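Local coordinates for protein SAP-like pentraxin (Limulus polyphemus, PDB 3FLP) that binds calcium ions, two per subunit, and probably acts as a calcium-dependent sugar-binding lectin of the pentraxin family, assembled into doubly stacked rings of seven subunits, at residues A[97-105]-A[113-121]; A[162-170]-A[188-196]. One frame throughout, in Å; residues are numbered along the deposited sequence.

Interaction 1: residues A[97-105]-A[113-121]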
loop_
_atom_site.group_PDB
_atom_site.type_symbol
_atom_site.label_atom_id
_atom_site.label_comp_id
_atom_site.label_asym_id
_atom_site.label_seq_id
_atom_site.Cartn_x
_atom_site.Cartn_y
_atom_site.Cartn_z
ATOM N N GLY A 97 -14.213 34.130 29.001
ATOM C CA GLY A 97 -14.755 33.835 27.690
ATOM C C GLY A 97 -13.799 33.052 26.801
ATOM O O GLY A 97 -14.187 32.624 25.714
ATOM N N GLN A 98 -12.552 32.878 27.243
ATOM C CA GLN A 98 -11.560 32.109 26.482
ATOM C C GLN A 98 -11.355 30.729 27.110
ATOM O O GLN A 98 -11.599 30.538 28.302
ATOM C CB GLN A 98 -10.213 32.838 26.421
ATOM C CG GLN A 98 -10.239 34.087 25.555
ATOM C CD GLN A 98 -10.736 33.796 24.153
ATOM O OE1 GLN A 98 -10.075 33.103 23.378
ATOM N NE2 GLN A 98 -11.915 34.310 23.826
ATOM N N TRP A 99 -10.913 29.774 26.296
ATOM C CA TRP A 99 -10.679 28.406 26.748
ATOM C C TRP A 99 -9.303 28.203 27.367
ATOM O O TRP A 99 -8.318 28.793 26.926
ATOM C CB TRP A 99 -10.816 27.420 25.587
ATOM C CG TRP A 99 -12.210 27.167 25.104
ATOM C CD1 TRP A 99 -12.790 27.651 23.954
ATOM C CD2 TRP A 99 -13.186 26.309 25.717
ATOM N NE1 TRP A 99 -14.059 27.134 23.815
ATOM C CE2 TRP A 99 -14.327 26.311 24.881
ATOM C CE3 TRP A 99 -13.205 25.539 26.891
ATOM C CZ2 TRP A 99 -15.477 25.567 25.182
ATOM C CZ3 TRP A 99 -14.347 24.801 27.193
ATOM C CH2 TRP A 99 -15.467 24.820 26.337
ATOM N N TYR A 100 -9.246 27.348 28.384
ATOM C CA TYR A 100 -7.996 27.012 29.062
ATOM C C TYR A 100 -8.094 25.559 29.498
ATOM O O TYR A 100 -9.187 25.063 29.772
ATOM C CB TYR A 100 -7.779 27.888 30.305
ATOM C CG TYR A 100 -7.746 29.367 30.013
ATOM C CD1 TYR A 100 -8.916 30.126 30.032
ATOM C CD2 TYR A 100 -6.557 29.995 29.646
ATOM C CE1 TYR A 100 -8.905 31.469 29.689
ATOM C CE2 TYR A 100 -6.531 31.351 29.292
ATOM C CZ TYR A 100 -7.709 32.079 29.313
ATOM O OH TYR A 100 -7.702 33.410 28.938
ATOM N N HIS A 101 -6.969 24.859 29.532
ATOM C CA HIS A 101 -7.001 23.490 30.006
ATOM C C HIS A 101 -6.485 23.562 31.429
ATOM O O HIS A 101 -5.431 24.135 31.692
ATOM C CB HIS A 101 -6.122 22.550 29.174
ATOM C CG HIS A 101 -6.276 21.108 29.556
ATOM N ND1 HIS A 101 -5.616 20.546 30.630
ATOM C CD2 HIS A 101 -7.080 20.137 29.060
ATOM C CE1 HIS A 101 -6.009 19.293 30.778
ATOM N NE2 HIS A 101 -6.896 19.020 29.839
ATOM N N VAL A 102 -7.244 22.995 32.351
ATOM C CA VAL A 102 -6.863 23.017 33.751
ATOM C C VAL A 102 -6.854 21.607 34.310
ATOM O O VAL A 102 -7.695 20.777 33.958
ATOM C CB VAL A 102 -7.843 23.911 34.573
ATOM C CG1 VAL A 102 -7.684 23.648 36.062
ATOM C CG2 VAL A 102 -7.570 25.380 34.274
ATOM N N CYS A 103 -5.885 21.332 35.169
ATOM C CA CYS A 103 -5.795 20.025 35.769
ATOM C C CYS A 103 -5.317 20.115 37.219
ATOM O O CYS A 103 -4.422 20.891 37.540
ATOM C CB CYS A 103 -4.855 19.133 34.947
ATOM S SG CYS A 103 -5.162 17.375 35.277
ATOM N N HIS A 104 -5.951 19.331 38.089
ATOM C CA HIS A 104 -5.596 19.269 39.502
ATOM C C HIS A 104 -5.061 17.870 39.774
ATOM O O HIS A 104 -5.734 16.880 39.486
ATOM C CB HIS A 104 -6.816 19.498 40.402
ATOM C CG HIS A 104 -7.283 20.919 40.452
ATOM N ND1 HIS A 104 -7.836 21.563 39.364
ATOM C CD2 HIS A 104 -7.320 21.806 41.474
ATOM C CE1 HIS A 104 -8.200 22.784 39.717
ATOM N NE2 HIS A 104 -7.899 22.955 40.991
ATOM N N VAL A 105 -3.856 17.792 40.322
ATOM C CA VAL A 105 -3.230 16.516 40.646
ATOM C C VAL A 105 -3.103 16.391 42.164
ATOM O O VAL A 105 -2.481 17.236 42.810
ATOM C CB VAL A 105 -1.828 16.429 40.009
ATOM C CG1 VAL A 105 -1.078 15.216 40.527
ATOM C CG2 VAL A 105 -1.966 16.369 38.480
ATOM N N MET A 113 0.055 18.264 46.234
ATOM C CA MET A 113 -0.935 18.842 45.334
ATOM C C MET A 113 -0.178 19.577 44.237
ATOM O O MET A 113 0.821 20.237 44.500
ATOM C CB MET A 113 -1.832 19.838 46.082
ATOM C CG MET A 113 -2.560 20.833 45.176
ATOM S SD MET A 113 -3.249 22.235 46.092
ATOM C CE MET A 113 -3.922 23.252 44.749
ATOM N N ALA A 114 -0.651 19.450 43.004
ATOM C CA ALA A 114 -0.019 20.123 41.875
ATOM C C ALA A 114 -1.102 20.516 40.882
ATOM O O ALA A 114 -2.046 19.756 40.652
ATOM C CB ALA A 114 1.005 19.198 41.202
ATOM N N VAL A 115 -0.985 21.711 40.314
ATOM C CA VAL A 115 -1.969 22.162 39.339
ATOM C C VAL A 115 -1.273 22.566 38.051
ATOM O O VAL A 115 -0.099 22.956 38.054
ATOM C CB VAL A 115 -2.815 23.349 39.869
ATOM C CG1 VAL A 115 -3.531 22.938 41.142
ATOM C CG2 VAL A 115 -1.933 24.567 40.109
ATOM N N TYR A 116 -2.007 22.461 36.950
ATOM C CA TYR A 116 -1.478 22.779 35.642
ATOM C C TYR A 116 -2.437 23.626 34.818
ATOM O O TYR A 116 -3.653 23.430 34.863
ATOM C CB TYR A 116 -1.183 21.486 34.889
ATOM C CG TYR A 116 -0.201 20.575 35.592
ATOM C CD1 TYR A 116 -0.583 19.811 36.699
ATOM C CD2 TYR A 116 1.120 20.500 35.165
ATOM C CE1 TYR A 116 0.338 18.999 37.355
ATOM C CE2 TYR A 116 2.037 19.701 35.806
ATOM C CZ TYR A 116 1.645 18.952 36.900
ATOM O OH TYR A 116 2.583 18.173 37.527
ATOM N N ALA A 117 -1.881 24.563 34.059
ATOM C CA ALA A 117 -2.672 25.428 33.198
ATOM C C ALA A 117 -2.135 25.242 31.784
ATOM O O ALA A 117 -0.939 25.412 31.542
ATOM C CB ALA A 117 -2.530 26.875 33.641
ATOM N N ASN A 118 -3.015 24.871 30.861
ATOM C CA ASN A 118 -2.637 24.643 29.474
ATOM C C ASN A 118 -1.478 23.655 29.330
ATOM O O ASN A 118 -0.595 23.823 28.482
ATOM C CB ASN A 118 -2.302 25.975 28.784
ATOM C CG ASN A 118 -3.545 26.792 28.476
ATOM O OD1 ASN A 118 -4.663 26.266 28.488
ATOM N ND2 ASN A 118 -3.359 28.077 28.184
ATOM N N GLY A 119 -1.489 22.625 30.170
ATOM C CA GLY A 119 -0.455 21.609 30.104
ATOM C C GLY A 119 0.874 21.933 30.759
ATOM O O GLY A 119 1.800 21.127 30.697
ATOM N N SER A 120 0.988 23.101 31.384
ATOM C CA SER A 120 2.235 23.477 32.052
ATOM C C SER A 120 2.059 23.554 33.561
ATOM O O SER A 120 1.038 24.022 34.045
ATOM C CB SER A 120 2.740 24.833 31.544
ATOM O OG SER A 120 3.172 24.749 30.197
ATOM N N PRO A 121 3.064 23.098 34.321
ATOM C CA PRO A 121 3.007 23.122 35.788
ATOM C C PRO A 121 3.003 24.539 36.355
ATOM O O PRO A 121 3.797 25.378 35.938
ATOM C CB PRO A 121 4.251 22.331 36.197
ATOM C CG PRO A 121 5.223 22.619 35.074
ATOM C CD PRO A 121 4.338 22.522 33.844
HETATM O O HOH W 1 -5.656 29.014 26.389
HETATM O O HOH W 2 -3.536 21.705 31.920
#
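Tyr100 meets Asn118 where the two strands begin to pair, its ring nearly coplanar with the amide (planes 15° apart) and ND2 lying at the ring edge, 4.0 Å from CD2. One water extends this end of the contact, giving a proton to Trp99 O and accepting one from Asn118 ND2. At His101 a side chain takes over the work of the backbone: His101 N donates to Asn118 OD1 over 2.9 Å in a nearly straight bond (170° at the hydrogen), while Asn118 N returns a bond to His101 O. With CG anti to its carbonyl carbon (chi1 -74°), the amide of Asn118 swings back toward the edge of 100-105. The imidazole of His101 leads away, yet His101 ND1 lies 2.7 Å from a second water, and that water accepts from Gly119 N at 2.8 Å. Val102 faces Ala117 as a non-hydrogen-bonded pair. Cys103 and Tyr116 exchange two backbone bonds, and Cys103 carries the disulfide to Cys37. On the opposite face, beside Val102, His104 lies alongside Val115 and points the same way, with Val115 CG1 over its imidazole face. Val105 closes the series: it pairs with Ala114 through two backbone bonds, and its CG2 approaches Tyr116 CE1 obliquely, 3.7 Å away; Tyr116 OH is hydrogen-bonded to Thr175. This is an antiparallel beta hairpin, 100-107 with 112-117, leading through the type I' turn from Ala117 to Ser120 into the next strand of the pentraxin beta sandwich.

Interaction 2: residues A[162-170]-A[188-196]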
loop_
_atom_site.group_PDB
_atom_site.type_symbol
_atom_site.label_atom_id
_atom_site.label_comp_id
_atom_site.label_asym_id
_atom_site.label_seq_id
_atom_site.Cartn_x
_atom_site.Cartn_y
_atom_site.Cartn_z
ATOM N N GLU A 162 -18.237 27.443 30.415
ATOM C CA GLU A 162 -18.389 26.262 29.582
ATOM C C GLU A 162 -17.324 25.239 29.970
ATOM O O GLU A 162 -16.189 25.592 30.306
ATOM C CB GLU A 162 -18.281 26.649 28.101
ATOM C CG GLU A 162 -19.333 27.695 27.706
ATOM C CD GLU A 162 -19.195 28.210 26.284
ATOM O OE1 GLU A 162 -18.220 27.858 25.590
ATOM O OE2 GLU A 162 -20.067 28.984 25.856
ATOM N N LEU A 163 -17.701 23.967 29.933
ATOM C CA LEU A 163 -16.783 22.903 30.307
ATOM C C LEU A 163 -16.851 21.730 29.337
ATOM O O LEU A 163 -17.918 21.393 28.825
ATOM C CB LEU A 163 -17.109 22.436 31.732
ATOM C CG LEU A 163 -16.242 21.361 32.381
ATOM C CD1 LEU A 163 -16.290 21.523 33.902
ATOM C CD2 LEU A 163 -16.717 19.982 31.951
ATOM N N SER A 164 -15.702 21.119 29.075
ATOM C CA SER A 164 -15.658 19.961 28.195
ATOM C C SER A 164 -14.418 19.114 28.443
ATOM O O SER A 164 -13.490 19.533 29.136
ATOM C CB SER A 164 -15.724 20.380 26.727
ATOM O OG SER A 164 -14.442 20.649 26.217
ATOM N N ASP A 165 -14.438 17.898 27.906
ATOM C CA ASP A 165 -13.322 16.964 28.012
ATOM C C ASP A 165 -12.878 16.698 29.459
ATOM O O ASP A 165 -11.688 16.751 29.774
ATOM C CB ASP A 165 -12.145 17.500 27.187
ATOM C CG ASP A 165 -11.283 16.398 26.592
ATOM O OD1 ASP A 165 -11.454 15.213 26.957
ATOM O OD2 ASP A 165 -10.418 16.733 25.757
ATOM N N LEU A 166 -13.836 16.411 30.336
ATOM C CA LEU A 166 -13.529 16.113 31.736
ATOM C C LEU A 166 -12.987 14.689 31.825
ATOM O O LEU A 166 -13.666 13.733 31.451
ATOM C CB LEU A 166 -14.783 16.228 32.609
ATOM C CG LEU A 166 -14.675 15.687 34.043
ATOM C CD1 LEU A 166 -13.716 16.566 34.876
ATOM C CD2 LEU A 166 -16.068 15.657 34.671
ATOM N N GLN A 167 -11.763 14.554 32.321
ATOM C CA GLN A 167 -11.127 13.248 32.453
ATOM C C GLN A 167 -10.575 13.106 33.873
ATOM O O GLN A 167 -9.834 13.969 34.347
ATOM C CB GLN A 167 -9.991 13.119 31.438
ATOM C CG GLN A 167 -10.376 13.447 29.991
ATOM C CD GLN A 167 -11.412 12.500 29.404
ATOM O OE1 GLN A 167 -11.654 11.410 29.928
ATOM N NE2 GLN A 167 -12.017 12.907 28.299
ATOM N N VAL A 168 -10.933 12.010 34.537
ATOM C CA VAL A 168 -10.508 11.748 35.910
ATOM C C VAL A 168 -9.844 10.378 36.070
ATOM O O VAL A 168 -10.390 9.365 35.637
ATOM C CB VAL A 168 -11.727 11.813 36.879
ATOM C CG1 VAL A 168 -11.270 11.595 38.329
ATOM C CG2 VAL A 168 -12.444 13.173 36.730
ATOM N N TRP A 169 -8.669 10.365 36.702
ATOM C CA TRP A 169 -7.892 9.152 36.959
ATOM C C TRP A 169 -7.715 9.003 38.470
ATOM O O TRP A 169 -7.656 10.004 39.187
ATOM C CB TRP A 169 -6.490 9.263 36.347
ATOM C CG TRP A 169 -6.410 9.213 34.854
ATOM C CD1 TRP A 169 -6.201 8.109 34.079
ATOM C CD2 TRP A 169 -6.470 10.327 33.957
ATOM N NE1 TRP A 169 -6.119 8.467 32.752
ATOM C CE2 TRP A 169 -6.280 9.823 32.649
ATOM C CE3 TRP A 169 -6.664 11.704 34.130
ATOM C CZ2 TRP A 169 -6.277 10.649 31.519
ATOM C CZ3 TRP A 169 -6.661 12.528 33.006
ATOM C CH2 TRP A 169 -6.470 11.995 31.716
ATOM N N ASP A 170 -7.612 7.770 38.957
ATOM C CA ASP A 170 -7.408 7.569 40.389
ATOM C C ASP A 170 -5.910 7.386 40.665
ATOM O O ASP A 170 -5.493 6.579 41.498
ATOM C CB ASP A 170 -8.227 6.371 40.887
ATOM C CG ASP A 170 -7.800 5.057 40.264
ATOM O OD1 ASP A 170 -7.155 5.060 39.201
ATOM O OD2 ASP A 170 -8.130 4.002 40.843
ATOM N N ARG A 188 -5.368 12.796 23.340
ATOM C CA ARG A 188 -6.615 13.088 24.039
ATOM C C ARG A 188 -7.078 11.879 24.867
ATOM O O ARG A 188 -8.082 11.230 24.550
ATOM C CB ARG A 188 -7.668 13.501 23.018
ATOM C CG ARG A 188 -7.287 14.789 22.266
ATOM C CD ARG A 188 -7.408 16.008 23.176
ATOM N NE ARG A 188 -8.808 16.327 23.459
ATOM C CZ ARG A 188 -9.607 16.980 22.615
ATOM N NH1 ARG A 188 -9.135 17.385 21.440
ATOM N NH2 ARG A 188 -10.874 17.225 22.938
ATOM N N PRO A 189 -6.333 11.567 25.945
ATOM C CA PRO A 189 -6.562 10.465 26.889
ATOM C C PRO A 189 -7.923 10.505 27.575
ATOM O O PRO A 189 -8.535 11.565 27.695
ATOM C CB PRO A 189 -5.433 10.639 27.909
ATOM C CG PRO A 189 -4.358 11.289 27.123
ATOM C CD PRO A 189 -5.113 12.308 26.310
ATOM N N ARG A 190 -8.372 9.341 28.039
ATOM C CA ARG A 190 -9.645 9.214 28.739
ATOM C C ARG A 190 -9.375 8.697 30.154
ATOM O O ARG A 190 -8.688 7.694 30.330
ATOM C CB ARG A 190 -10.562 8.226 28.017
ATOM C CG ARG A 190 -10.810 8.544 26.553
ATOM C CD ARG A 190 -11.569 7.404 25.899
ATOM N NE ARG A 190 -11.836 7.646 24.487
ATOM C CZ ARG A 190 -10.902 7.688 23.541
ATOM N NH1 ARG A 190 -9.620 7.504 23.849
ATOM N NH2 ARG A 190 -11.254 7.910 22.281
ATOM N N GLY A 191 -9.912 9.386 31.157
ATOM C CA GLY A 191 -9.703 8.965 32.531
ATOM C C GLY A 191 -10.308 7.597 32.802
ATOM O O GLY A 191 -11.282 7.216 32.151
ATOM N N ASN A 192 -9.739 6.862 33.758
ATOM C CA ASN A 192 -10.239 5.534 34.103
ATOM C C ASN A 192 -11.366 5.596 35.143
ATOM O O ASN A 192 -12.112 4.643 35.304
ATOM C CB ASN A 192 -9.097 4.636 34.617
ATOM C CG ASN A 192 -8.599 5.037 36.004
ATOM O OD1 ASN A 192 -8.301 6.206 36.267
ATOM N ND2 ASN A 192 -8.494 4.063 36.890
ATOM N N VAL A 193 -11.477 6.716 35.850
ATOM C CA VAL A 193 -12.530 6.885 36.849
ATOM C C VAL A 193 -13.724 7.530 36.143
ATOM O O VAL A 193 -14.840 7.019 36.192
ATOM C CB VAL A 193 -12.044 7.783 38.007
ATOM C CG1 VAL A 193 -13.162 8.005 39.006
ATOM C CG2 VAL A 193 -10.852 7.133 38.691
ATOM N N ILE A 194 -13.476 8.658 35.482
ATOM C CA ILE A 194 -14.509 9.354 34.723
ATOM C C ILE A 194 -13.949 9.693 33.348
ATOM O O ILE A 194 -12.884 10.299 33.237
ATOM C CB ILE A 194 -14.954 10.685 35.389
ATOM C CG1 ILE A 194 -15.790 10.403 36.638
ATOM C CG2 ILE A 194 -15.778 11.515 34.405
ATOM C CD1 ILE A 194 -16.272 11.668 37.338
ATOM N N SER A 195 -14.659 9.273 32.308
ATOM C CA SER A 195 -14.268 9.566 30.940
ATOM C C SER A 195 -15.423 10.380 30.366
ATOM O O SER A 195 -16.555 9.908 30.328
ATOM C CB SER A 195 -14.071 8.277 30.138
ATOM O OG SER A 195 -13.766 8.578 28.783
ATOM N N TRP A 196 -15.131 11.606 29.939
ATOM C CA TRP A 196 -16.144 12.504 29.407
ATOM C C TRP A 196 -17.103 11.857 28.408
ATOM O O TRP A 196 -16.683 11.287 27.405
ATOM C CB TRP A 196 -15.475 13.714 28.756
ATOM C CG TRP A 196 -16.432 14.834 28.426
ATOM C CD1 TRP A 196 -16.528 15.510 27.242
ATOM C CD2 TRP A 196 -17.354 15.467 29.323
ATOM N NE1 TRP A 196 -17.444 16.532 27.349
ATOM C CE2 TRP A 196 -17.964 16.530 28.616
ATOM C CE3 TRP A 196 -17.718 15.244 30.657
ATOM C CZ2 TRP A 196 -18.916 17.368 29.200
ATOM C CZ3 TRP A 196 -18.666 16.077 31.237
ATOM C CH2 TRP A 196 -19.253 17.128 30.509
HETATM O O HOH W 3 -9.273 13.934 26.160
HETATM O O HOH W 4 -14.027 10.752 26.934
#
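Val193 and Ile194 both turn their backbone N-H groups to one acceptor, Val168 O, in a classic beta bulge; the two donors arrive from the same face of the carbonyl plane, Val193 N at 2.9 Å. Ile194 O answers with a straighter bond from Val168 N (169° at the hydrogen), and the side chains of Val168 and Ile194 lie side by side. Just before the bulge, Asn192 works in both directions: its OD1 accepts from Asp170 N on a lone pair in the carbonyl plane, while ND2 donates to Asp170 OD1, 2.9 Å away, from above the carboxylate plane. Gly191 packs its CA over the five-membered ring of Trp169, 3.6 Å from the centroid, a CH-pi contact, while Pro189 CB sits at the indole edge, by CZ2; Trp169 NE1 is hydrogen-bonded to Leu217 O of a neighbouring subunit. Gln167 folds its chain at chi2 (-64°) to bring the amide against the incoming loop: OE1 accepts from Gly191 N at 2.9 Å, and NE2 donates to Asp165 OD1 at 2.7 Å. That bond steadies a carboxylate whose other oxygen, Asp165 OD2, is gripped side-on by Arg188 through NE (2.8 Å) and NH2. Trp196 lays its indole over the backbone of Ser164 and Asp165, with Asp165 N 3.2 Å above the ring plane, and CE3 against Leu166 CB. Arg39 adds a second salt bridge to Asp165, and Asp6 one to Arg188. Strand 161-169 pairs with 33-42, and also with 7-11 and the short strand 194-195; Phe24 of strand 21-24 meets Leu166 and Ile194, and the ring of Phe201 in strand 201-204 meets that of Trp196, their planes about 10° apart.

How the interactions relate
Interaction 1 and interaction 2 are successive along the chain and belong to the same antiparallel sheet, their centres about 13 Å apart. Strand 33-42 joins them, pairing with 100-107 on one side and with 161-169 on the other. They also touch directly: Trp99 CZ2 packs 3.6 Å from Glu162 OE1, an oxygen that forms salt bridges with Lys41 and Lys8. Both reach other copies of the protein, Trp99 NE1 by a hydrogen bond to Glu171 of one neighbouring subunit, interaction 2 through Trp169 and Pro189 to a different one. Neither contact supplies a calcium ligand; in interaction 2 the side chain of Ile194 lies about 10 Å from that of the calcium-binding Gln146.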